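DUF683-containing protein (PDB 3CSX) is of unknown biochemical function but is a metal-binding protein associated with nitrogen fixation, built as a two-helix hairpin that pairs with a second copy of itself. Local coordinates at residues A18-K23 / K70-I75; R25-K30 / F63-Q68; G32-D37 / A56-E61. All coordinates share one frame; numbering follows the deposited sequence.

Interaction 1. Residues A18-K23 / K70-I75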
loop_
_atom_site.group_PDB
_atom_site.type_symbol
_atom_site.label_atom_id
_atom_site.label_comp_id
_atom_site.label_asym_id
_atom_site.label_seq_id
_atom_site.Cartn_x
_atom_site.Cartn_y
_atom_site.Cartn_z
ATOM N N ALA B 18 3.942 -15.622 -9.124
ATOM C CA ALA B 18 5.056 -16.353 -8.484
ATOM C C ALA B 18 6.280 -15.477 -8.237
ATOM O O ALA B 18 6.921 -15.553 -7.176
ATOM C CB ALA B 18 5.451 -17.595 -9.312
ATOM N N ASP B 19 6.622 -14.659 -9.233
ATOM C CA ASP B 19 7.707 -13.697 -9.112
ATOM C C ASP B 19 7.474 -12.681 -7.986
ATOM O O ASP B 19 8.369 -12.435 -7.189
ATOM C CB ASP B 19 7.926 -12.973 -10.450
ATOM C CG ASP B 19 8.426 -13.911 -11.544
ATOM O OD1 ASP B 19 8.908 -15.035 -11.208
ATOM O OD2 ASP B 19 8.335 -13.523 -12.728
ATOM N N LEU B 20 6.284 -12.088 -7.947
ATOM C CA LEU B 20 5.944 -11.093 -6.917
ATOM C C LEU B 20 5.995 -11.734 -5.530
ATOM O O LEU B 20 6.562 -11.156 -4.596
ATOM C CB LEU B 20 4.548 -10.497 -7.181
ATOM C CG LEU B 20 4.008 -9.413 -6.226
ATOM C CD1 LEU B 20 4.986 -8.246 -6.057
ATOM C CD2 LEU B 20 2.682 -8.885 -6.718
ATOM N N LYS B 21 5.438 -12.939 -5.405
ATOM C CA LYS B 21 5.581 -13.723 -4.163
ATOM C C LYS B 21 7.014 -13.834 -3.699
ATOM O O LYS B 21 7.294 -13.723 -2.493
ATOM C CB LYS B 21 4.992 -15.136 -4.316
ATOM C CG LYS B 21 3.498 -15.180 -4.383
ATOM C CD LYS B 21 2.934 -16.552 -3.962
ATOM C CE LYS B 21 1.424 -16.446 -3.743
ATOM N NZ LYS B 21 0.858 -17.528 -2.874
ATOM N N LYS B 22 7.922 -14.060 -4.655
ATOM C CA LYS B 22 9.347 -14.208 -4.384
ATOM C C LYS B 22 9.968 -12.896 -3.892
ATOM O O LYS B 22 10.772 -12.881 -2.962
ATOM C CB LYS B 22 10.067 -14.709 -5.651
ATOM C CG LYS B 22 11.570 -15.013 -5.470
ATOM C CD LYS B 22 11.788 -16.354 -4.742
ATOM C CE LYS B 22 13.118 -16.370 -3.986
ATOM N NZ LYS B 22 14.101 -15.418 -4.570
ATOM N N LYS B 23 9.586 -11.802 -4.539
ATOM C CA LYS B 23 10.057 -10.486 -4.189
ATOM C C LYS B 23 9.558 -10.160 -2.782
ATOM O O LYS B 23 10.307 -9.659 -1.944
ATOM C CB LYS B 23 9.496 -9.492 -5.202
ATOM C CG LYS B 23 9.940 -8.057 -5.044
ATOM C CD LYS B 23 9.353 -7.249 -6.178
ATOM C CE LYS B 23 9.602 -5.745 -6.017
ATOM N NZ LYS B 23 11.075 -5.368 -5.999
ATOM N N LYS B 70 2.444 -6.263 -1.028
ATOM C CA LYS B 70 1.458 -7.201 -0.501
ATOM C C LYS B 70 0.044 -6.908 -0.993
ATOM O O LYS B 70 -0.672 -7.812 -1.432
ATOM C CB LYS B 70 1.558 -7.285 1.029
ATOM C CG LYS B 70 2.709 -8.185 1.441
ATOM C CD LYS B 70 2.849 -8.277 2.945
ATOM C CE LYS B 70 4.143 -8.976 3.339
ATOM N NZ LYS B 70 4.051 -9.390 4.778
ATOM N N LYS B 71 -0.341 -5.641 -0.943
ATOM C CA LYS B 71 -1.628 -5.172 -1.490
ATOM C C LYS B 71 -1.743 -5.421 -2.997
ATOM O O LYS B 71 -2.793 -5.849 -3.458
ATOM C CB LYS B 71 -1.823 -3.687 -1.183
ATOM C CG LYS B 71 -2.080 -3.429 0.312
ATOM C CD LYS B 71 -1.972 -1.948 0.710
ATOM C CE LYS B 71 -2.834 -1.647 1.964
ATOM N NZ LYS B 71 -2.782 -2.767 2.992
ATOM N N LYS B 72 -0.668 -5.146 -3.751
ATOM C CA LYS B 72 -0.619 -5.461 -5.185
ATOM C C LYS B 72 -0.842 -6.957 -5.415
ATOM O O LYS B 72 -1.657 -7.341 -6.271
ATOM C CB LYS B 72 0.726 -5.018 -5.822
ATOM C CG LYS B 72 0.724 -5.078 -7.354
ATOM C CD LYS B 72 1.923 -4.389 -7.986
ATOM C CE LYS B 72 3.217 -5.241 -7.887
ATOM N NZ LYS B 72 4.356 -4.454 -8.431
ATOM N N LEU B 73 -0.123 -7.789 -4.651
ATOM C CA LEU B 73 -0.245 -9.259 -4.761
ATOM C C LEU B 73 -1.691 -9.708 -4.581
ATOM O O LEU B 73 -2.225 -10.463 -5.405
ATOM C CB LEU B 73 0.669 -9.983 -3.766
ATOM C CG LEU B 73 0.579 -11.527 -3.709
ATOM C CD1 LEU B 73 0.930 -12.136 -5.057
ATOM C CD2 LEU B 73 1.482 -12.088 -2.639
ATOM N N ASN B 74 -2.340 -9.219 -3.537
ATOM C CA ASN B 74 -3.748 -9.565 -3.325
ATOM C C ASN B 74 -4.595 -9.181 -4.530
ATOM O O ASN B 74 -5.367 -10.005 -5.039
ATOM C CB ASN B 74 -4.302 -8.938 -2.046
ATOM C CG ASN B 74 -3.803 -9.620 -0.789
ATOM O OD1 ASN B 74 -3.687 -10.854 -0.731
ATOM N ND2 ASN B 74 -3.508 -8.820 0.244
ATOM N N ILE B 75 -4.417 -7.952 -5.015
ATOM C CA ILE B 75 -5.152 -7.476 -6.196
ATOM C C ILE B 75 -4.862 -8.342 -7.425
ATOM O O ILE B 75 -5.794 -8.718 -8.147
ATOM C CB ILE B 75 -4.881 -5.978 -6.490
ATOM C CG1 ILE B 75 -5.714 -5.091 -5.549
ATOM C CG2 ILE B 75 -5.220 -5.616 -7.937
ATOM C CD1 ILE B 75 -5.105 -3.700 -5.301
#
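Leu20 and Leu73 adopt nearly the same conformation, with each CG extended away from its own backbone N (chi1 -179° and 176°), and this points both isobutyl groups at the opposite helix. The two helices form an antiparallel helical hairpin of the Rop-like family, and their segment axes run at 158° to each other, 10.2 Å apart at closest approach. The two leucines slide past one another in opposite directions rather than meeting end to end. As a result CD2 of Leu20 reaches the backbone of the partner helix, 3.5 Å from CA of Leu73, and lies 3.7 Å from its CB. Lys72 flanks the leucine with its hydrocarbon part: a bend at chi3 brings its CE to 3.9 Å from Leu20 CD1, so that methylene carbon, not the ammonium, does the touching. The closest approach of each pair is carbon to carbon and no hydrogen bond spans the segments, so apolar packing probably joins them. With an alanine in place of Leu20, CG and both methyls are gone, which would probably open a gap over Leu73 CA and CB and leave Lys72 CE without its apolar neighbour. Leu20 also packs on Leu69 and Trp76 of helix 52-77, while Leu73 touches Val17. At the other edge Lys21 crosses Leu73 at about a right angle, its CG 4.0 Å from Leu73 CD1.

Interaction 2. Residues R25-K30 / F63-Q68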
loop_
_atom_site.group_PDB
_atom_site.type_symbol
_atom_site.label_atom_id
_atom_site.label_comp_id
_atom_site.label_asym_id
_atom_site.label_seq_id
_atom_site.Cartn_x
_atom_site.Cartn_y
_atom_site.Cartn_z
ATOM N N ARG B 25 8.735 -12.162 -0.346
ATOM C CA ARG B 25 9.472 -12.943 0.655
ATOM C C ARG B 25 10.873 -12.420 0.942
ATOM O O ARG B 25 11.266 -12.359 2.085
ATOM C CB ARG B 25 9.537 -14.424 0.256
ATOM C CG ARG B 25 10.223 -15.298 1.291
ATOM C CD ARG B 25 10.434 -16.697 0.740
ATOM N NE ARG B 25 10.681 -17.668 1.809
ATOM C CZ ARG B 25 9.733 -18.300 2.497
ATOM N NH1 ARG B 25 8.451 -18.061 2.255
ATOM N NH2 ARG B 25 10.073 -19.173 3.444
ATOM N N LYS B 26 11.664 -12.071 -0.078
ATOM C CA LYS B 26 12.967 -11.475 0.216
ATOM C C LYS B 26 12.879 -10.147 1.010
ATOM O O LYS B 26 13.695 -9.852 1.924
ATOM C CB LYS B 26 13.811 -11.328 -1.063
ATOM C CG LYS B 26 14.213 -12.681 -1.680
ATOM C CD LYS B 26 14.899 -12.505 -3.040
ATOM C CE LYS B 26 16.417 -12.259 -2.894
ATOM N NZ LYS B 26 17.164 -13.518 -3.205
ATOM N N LEU B 27 11.889 -9.336 0.655
ATOM C CA LEU B 27 11.708 -8.062 1.292
ATOM C C LEU B 27 11.192 -8.215 2.719
ATOM O O LEU B 27 11.546 -7.431 3.591
ATOM C CB LEU B 27 10.731 -7.208 0.492
ATOM C CG LEU B 27 10.747 -5.725 0.828
ATOM C CD1 LEU B 27 12.139 -5.093 0.571
ATOM C CD2 LEU B 27 9.640 -5.056 -0.018
ATOM N N ASN B 28 10.374 -9.231 2.952
ATOM C CA ASN B 28 9.857 -9.464 4.310
ATOM C C ASN B 28 11.022 -9.736 5.256
ATOM O O ASN B 28 11.021 -9.250 6.379
ATOM C CB ASN B 28 8.788 -10.564 4.311
ATOM C CG ASN B 28 8.060 -10.673 5.626
ATOM O OD1 ASN B 28 8.251 -11.633 6.359
ATOM N ND2 ASN B 28 7.233 -9.689 5.944
ATOM N N SER B 29 12.062 -10.435 4.762
ATOM C CA SER B 29 13.280 -10.672 5.544
ATOM C C SER B 29 14.035 -9.407 5.865
ATOM O O SER B 29 14.448 -9.227 7.013
ATOM C CB SER B 29 14.210 -11.664 4.837
ATOM O OG SER B 29 13.501 -12.846 4.571
ATOM N N LYS B 30 14.180 -8.519 4.861
ATOM C CA LYS B 30 14.898 -7.280 5.021
ATOM C C LYS B 30 14.141 -6.375 5.987
ATOM O O LYS B 30 14.737 -5.686 6.808
ATOM C CB LYS B 30 15.034 -6.552 3.686
ATOM C CG LYS B 30 16.097 -7.111 2.709
ATOM C CD LYS B 30 17.469 -7.207 3.350
ATOM C CE LYS B 30 18.222 -5.884 3.295
ATOM N NZ LYS B 30 19.646 -6.060 3.710
ATOM N N PHE B 63 8.939 -0.991 5.132
ATOM C CA PHE B 63 7.580 -1.494 5.412
ATOM C C PHE B 63 6.538 -0.917 4.491
ATOM O O PHE B 63 5.573 -1.609 4.114
ATOM C CB PHE B 63 7.233 -1.317 6.895
ATOM C CG PHE B 63 7.789 -2.418 7.763
ATOM C CD1 PHE B 63 7.090 -3.624 7.908
ATOM C CD2 PHE B 63 9.008 -2.269 8.419
ATOM C CE1 PHE B 63 7.602 -4.652 8.708
ATOM C CE2 PHE B 63 9.544 -3.311 9.198
ATOM C CZ PHE B 63 8.836 -4.485 9.351
ATOM N N ARG B 64 6.733 0.335 4.067
ATOM C CA ARG B 64 5.808 0.915 3.087
ATOM C C ARG B 64 5.911 0.168 1.787
ATOM O O ARG B 64 4.899 -0.161 1.164
ATOM C CB ARG B 64 6.101 2.393 2.811
ATOM C CG ARG B 64 5.087 2.968 1.800
ATOM C CD ARG B 64 5.354 4.426 1.596
ATOM N NE ARG B 64 4.470 5.059 0.604
ATOM C CZ ARG B 64 3.183 5.381 0.800
ATOM N NH1 ARG B 64 2.573 5.124 1.949
ATOM N NH2 ARG B 64 2.495 5.951 -0.179
ATOM N N GLU B 65 7.147 -0.089 1.336
ATOM C CA GLU B 65 7.281 -0.832 0.076
ATOM C C GLU B 65 6.669 -2.240 0.207
ATOM O O GLU B 65 5.982 -2.764 -0.691
ATOM C CB GLU B 65 8.755 -0.913 -0.378
ATOM C CG GLU B 65 8.850 -1.467 -1.819
ATOM C CD GLU B 65 10.232 -2.025 -2.170
ATOM O OE1 GLU B 65 11.109 -2.027 -1.291
ATOM O OE2 GLU B 65 10.431 -2.439 -3.337
ATOM N N LEU B 66 6.959 -2.884 1.313
ATOM C CA LEU B 66 6.420 -4.205 1.550
ATOM C C LEU B 66 4.886 -4.218 1.512
ATOM O O LEU B 66 4.274 -5.133 0.945
ATOM C CB LEU B 66 6.933 -4.744 2.890
ATOM C CG LEU B 66 6.557 -6.196 3.222
ATOM C CD1 LEU B 66 7.055 -7.221 2.202
ATOM C CD2 LEU B 66 7.118 -6.484 4.647
ATOM N N ASP B 67 4.282 -3.214 2.122
ATOM C CA ASP B 67 2.796 -3.125 2.206
ATOM C C ASP B 67 2.240 -2.907 0.796
ATOM O O ASP B 67 1.300 -3.559 0.396
ATOM C CB ASP B 67 2.439 -1.948 3.108
ATOM C CG ASP B 67 0.941 -1.869 3.461
ATOM O OD1 ASP B 67 0.251 -2.904 3.533
ATOM O OD2 ASP B 67 0.496 -0.733 3.677
ATOM N N GLN B 68 2.865 -2.025 0.016
ATOM C CA GLN B 68 2.440 -1.855 -1.382
ATOM C C GLN B 68 2.478 -3.145 -2.166
ATOM O O GLN B 68 1.570 -3.435 -2.940
ATOM C CB GLN B 68 3.291 -0.798 -2.131
ATOM C CG GLN B 68 3.198 0.590 -1.544
ATOM C CD GLN B 68 1.991 1.399 -2.031
ATOM O OE1 GLN B 68 1.041 0.851 -2.550
ATOM N NE2 GLN B 68 2.047 2.727 -1.853
#
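Leu27 meets Leu66 and Glu65 near the centre of the chain, where the two antiparallel helices of the hairpin run with segment axes 9.8 Å apart and at 153°. Its course can be followed outward atom by atom. CB of Leu27 faces one branch of the opposing leucine, with Leu66 CD1 4.1 Å away. CG lies opposite the backbone N across the first torsion (chi1 -164°), which carries the two methyls to the partner helix. There they divide their neighbours unequally. Leu27 CD1 lies 3.7 Å from Glu65 OE1. Leu27 CD2 is 3.6 Å from that same Glu65 oxygen and also reaches Leu66, 3.7 Å from its CA. Glu65 comes across the leucine at about a right angle, so one carboxylate oxygen rests against both methyls.

Leu66 answers from the other helix. Leu66 CD1 lies 4.0 Å from the backbone N of Asn28, and Leu66 CD2 is 3.5 Å from Asn28 ND2. The amide end of Asn28 bends closer to the partner than its CB does, yet what it meets here is a methyl group. Around this centre Leu27 also packs on Ile62 and Leu69, Leu66 on Ala31, and Glu65 on Lys23. On the same helix, Gln68 NE2 is hydrogen-bonded to Gln33 OE1 of the second subunit, so helix 52-77 serves both the hairpin and the dimer.

No hydrogen bond or salt bridge links the two segments. The polar groups of Glu65 and Asn28 therefore border the leucine pair through van der Waals contact, which is consistent with cohesion that comes mainly from the two leucines rather than from directional bonding.

Interaction 3. Residues G32-D37 / A56-E61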
loop_
_atom_site.group_PDB
_atom_site.type_symbol
_atom_site.label_atom_id
_atom_site.label_comp_id
_atom_site.label_asym_id
_atom_site.label_seq_id
_atom_site.Cartn_x
_atom_site.Cartn_y
_atom_site.Cartn_z
ATOM N N GLY B 32 12.061 -7.395 8.400
ATOM C CA GLY B 32 12.350 -7.985 9.710
ATOM C C GLY B 32 13.654 -7.517 10.314
ATOM O O GLY B 32 13.751 -7.325 11.540
ATOM N N GLN B 33 14.677 -7.329 9.465
ATOM C CA GLN B 33 15.967 -6.854 9.940
ATOM C C GLN B 33 15.923 -5.458 10.452
ATOM O O GLN B 33 16.529 -5.166 11.458
ATOM C CB GLN B 33 17.044 -6.895 8.841
ATOM C CG GLN B 33 17.609 -8.253 8.650
ATOM C CD GLN B 33 18.171 -8.401 7.256
ATOM O OE1 GLN B 33 18.710 -7.431 6.691
ATOM N NE2 GLN B 33 18.007 -9.572 6.676
ATOM N N MET B 34 15.211 -4.581 9.746
ATOM C CA MET B 34 15.099 -3.228 10.147
ATOM C C MET B 34 14.225 -3.147 11.387
ATOM O O MET B 34 14.511 -2.338 12.273
ATOM C CB MET B 34 14.564 -2.335 9.006
ATOM C CG MET B 34 15.613 -2.092 7.878
ATOM S SD MET B 34 17.069 -1.269 8.518
ATOM C CE MET B 34 16.460 0.177 9.407
ATOM N N LYS B 35 13.179 -3.983 11.448
ATOM C CA LYS B 35 12.345 -4.014 12.642
ATOM C C LYS B 35 13.225 -4.284 13.855
ATOM O O LYS B 35 13.182 -3.541 14.835
ATOM C CB LYS B 35 11.299 -5.107 12.511
ATOM C CG LYS B 35 10.464 -5.376 13.790
ATOM C CD LYS B 35 9.423 -6.409 13.429
ATOM C CE LYS B 35 8.719 -7.005 14.658
ATOM N NZ LYS B 35 9.566 -8.105 15.234
ATOM N N MET B 36 14.017 -5.363 13.785
ATOM C CA MET B 36 14.868 -5.727 14.925
ATOM C C MET B 36 15.879 -4.661 15.279
ATOM O O MET B 36 16.094 -4.387 16.425
ATOM C CB MET B 36 15.516 -7.099 14.734
ATOM C CG MET B 36 16.185 -7.570 16.023
ATOM S SD MET B 36 15.010 -7.849 17.390
ATOM C CE MET B 36 14.296 -9.314 16.798
ATOM N N ASP B 37 16.483 -4.018 14.281
ATOM C CA ASP B 37 17.387 -2.955 14.545
ATOM C C ASP B 37 16.733 -1.746 15.188
ATOM O O ASP B 37 17.301 -1.104 16.086
ATOM C CB ASP B 37 18.153 -2.607 13.259
ATOM C CG ASP B 37 19.156 -3.688 12.893
ATOM O OD1 ASP B 37 19.305 -4.726 13.636
ATOM O OD2 ASP B 37 19.777 -3.542 11.841
ATOM N N ALA B 56 14.255 5.203 12.071
ATOM C CA ALA B 56 12.801 5.109 11.830
ATOM C C ALA B 56 12.397 5.362 10.365
ATOM O O ALA B 56 11.573 4.677 9.821
ATOM C CB ALA B 56 12.069 6.059 12.742
ATOM N N GLU B 57 13.007 6.357 9.727
ATOM C CA GLU B 57 12.711 6.600 8.310
ATOM C C GLU B 57 13.051 5.402 7.445
ATOM O O GLU B 57 12.273 5.037 6.609
ATOM C CB GLU B 57 13.408 7.885 7.803
ATOM C CG GLU B 57 13.303 8.139 6.265
ATOM C CD GLU B 57 11.880 8.330 5.780
ATOM O OE1 GLU B 57 11.022 8.762 6.577
ATOM O OE2 GLU B 57 11.616 8.073 4.584
ATOM N N LYS B 58 14.235 4.811 7.635
ATOM C CA LYS B 58 14.704 3.668 6.862
ATOM C C LYS B 58 13.732 2.485 7.031
ATOM O O LYS B 58 13.320 1.800 6.076
ATOM C CB LYS B 58 16.096 3.339 7.430
ATOM C CG LYS B 58 17.075 2.531 6.576
ATOM C CD LYS B 58 18.524 2.896 7.057
ATOM C CE LYS B 58 18.730 2.586 8.580
ATOM N NZ LYS B 58 19.433 3.607 9.473
ATOM N N THR B 59 13.353 2.266 8.286
ATOM C CA THR B 59 12.412 1.221 8.638
ATOM C C THR B 59 11.054 1.485 7.979
ATOM O O THR B 59 10.449 0.587 7.391
ATOM C CB THR B 59 12.283 1.129 10.163
ATOM O OG1 THR B 59 13.571 0.856 10.713
ATOM C CG2 THR B 59 11.322 -0.036 10.533
ATOM N N TYR B 60 10.592 2.723 8.059
ATOM C CA TYR B 60 9.289 3.077 7.474
ATOM C C TYR B 60 9.251 2.765 5.981
ATOM O O TYR B 60 8.307 2.167 5.480
ATOM C CB TYR B 60 8.977 4.551 7.722
ATOM C CG TYR B 60 7.865 5.020 6.836
ATOM C CD1 TYR B 60 6.542 4.672 7.108
ATOM C CD2 TYR B 60 8.144 5.795 5.698
ATOM C CE1 TYR B 60 5.521 5.080 6.272
ATOM C CE2 TYR B 60 7.150 6.200 4.857
ATOM C CZ TYR B 60 5.830 5.857 5.155
ATOM O OH TYR B 60 4.816 6.263 4.302
ATOM N N GLU B 61 10.320 3.144 5.266
ATOM C CA GLU B 61 10.336 2.999 3.844
ATOM C C GLU B 61 10.244 1.576 3.378
ATOM O O GLU B 61 9.517 1.282 2.444
ATOM C CB GLU B 61 11.574 3.703 3.272
ATOM C CG GLU B 61 11.495 5.213 3.473
ATOM C CD GLU B 61 10.245 5.877 2.874
ATOM O OE1 GLU B 61 9.590 5.304 1.969
ATOM O OE2 GLU B 61 9.922 7.009 3.316
#
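Met34 and Thr59 face each other with CA atoms 5.4 Å apart, on segments whose axes approach to 9.3 Å and run at 152°, nearly antiparallel. This is a level of the Rop-like helical hairpin at which the facing residues are a methionine and a threonine, and the short CA separation fits the small size of the threonine side chain.

Met34 does most of the touching. Its CG is set opposite the carbonyl carbon (chi1 -73°), and further bends at chi2 and chi3 fold the thioether so that the terminal methyl turns into the partner helix. Met34 CE sits between Thr59 OG1, at 3.2 Å, and Lys58 CE, at 3.4 Å. The second is tighter than usual for two carbons, evidence of close packing at this point. Lys58 crosses the methionine at about a right angle and bends at chi3 and chi4, so that its chain wraps the methyl, with CB as well as CG 3.7 Å from Met34 CE. The contact is thus made by the aliphatic part of the lysine.

Thr59 is buried, and its hydroxyl is satisfied within its own helix: OG1 is hydrogen-bonded to the carbonyl oxygen of Thr55, one turn earlier. The same Thr59 OG1 also borders Met34 along its chain, with Met34 CB 3.8 Å away. Met34 continues onto Ile62, one helical turn beyond Lys58. No hydrogen bond joins the two segments. The other branch of Thr59 is turned to the next residue of the opposite helix, where its CG2 lies 4.5 Å from the backbone N of Lys35.

Overall arrangement
From the N terminus, helix 14-44 supplies the first segment of every contact in the order 18-23, 25-30, 32-37; helix 52-77 then returns and meets them in reverse. Interaction 3 therefore closes the shortest loop, spanning the turn between the helices, interaction 2 encloses it, and interaction 1 closes the longest; none cross. Interaction 2 lies near the chain's centre, with interactions 1 and 3 on opposite sides of it, their centres about 21 Å apart. Neighbouring levels touch: Lys70 packs on Asn28 between interactions 1 and 2, and Phe63 on Lys35 between interactions 2 and 3. Together they zip the two helices along the hairpin.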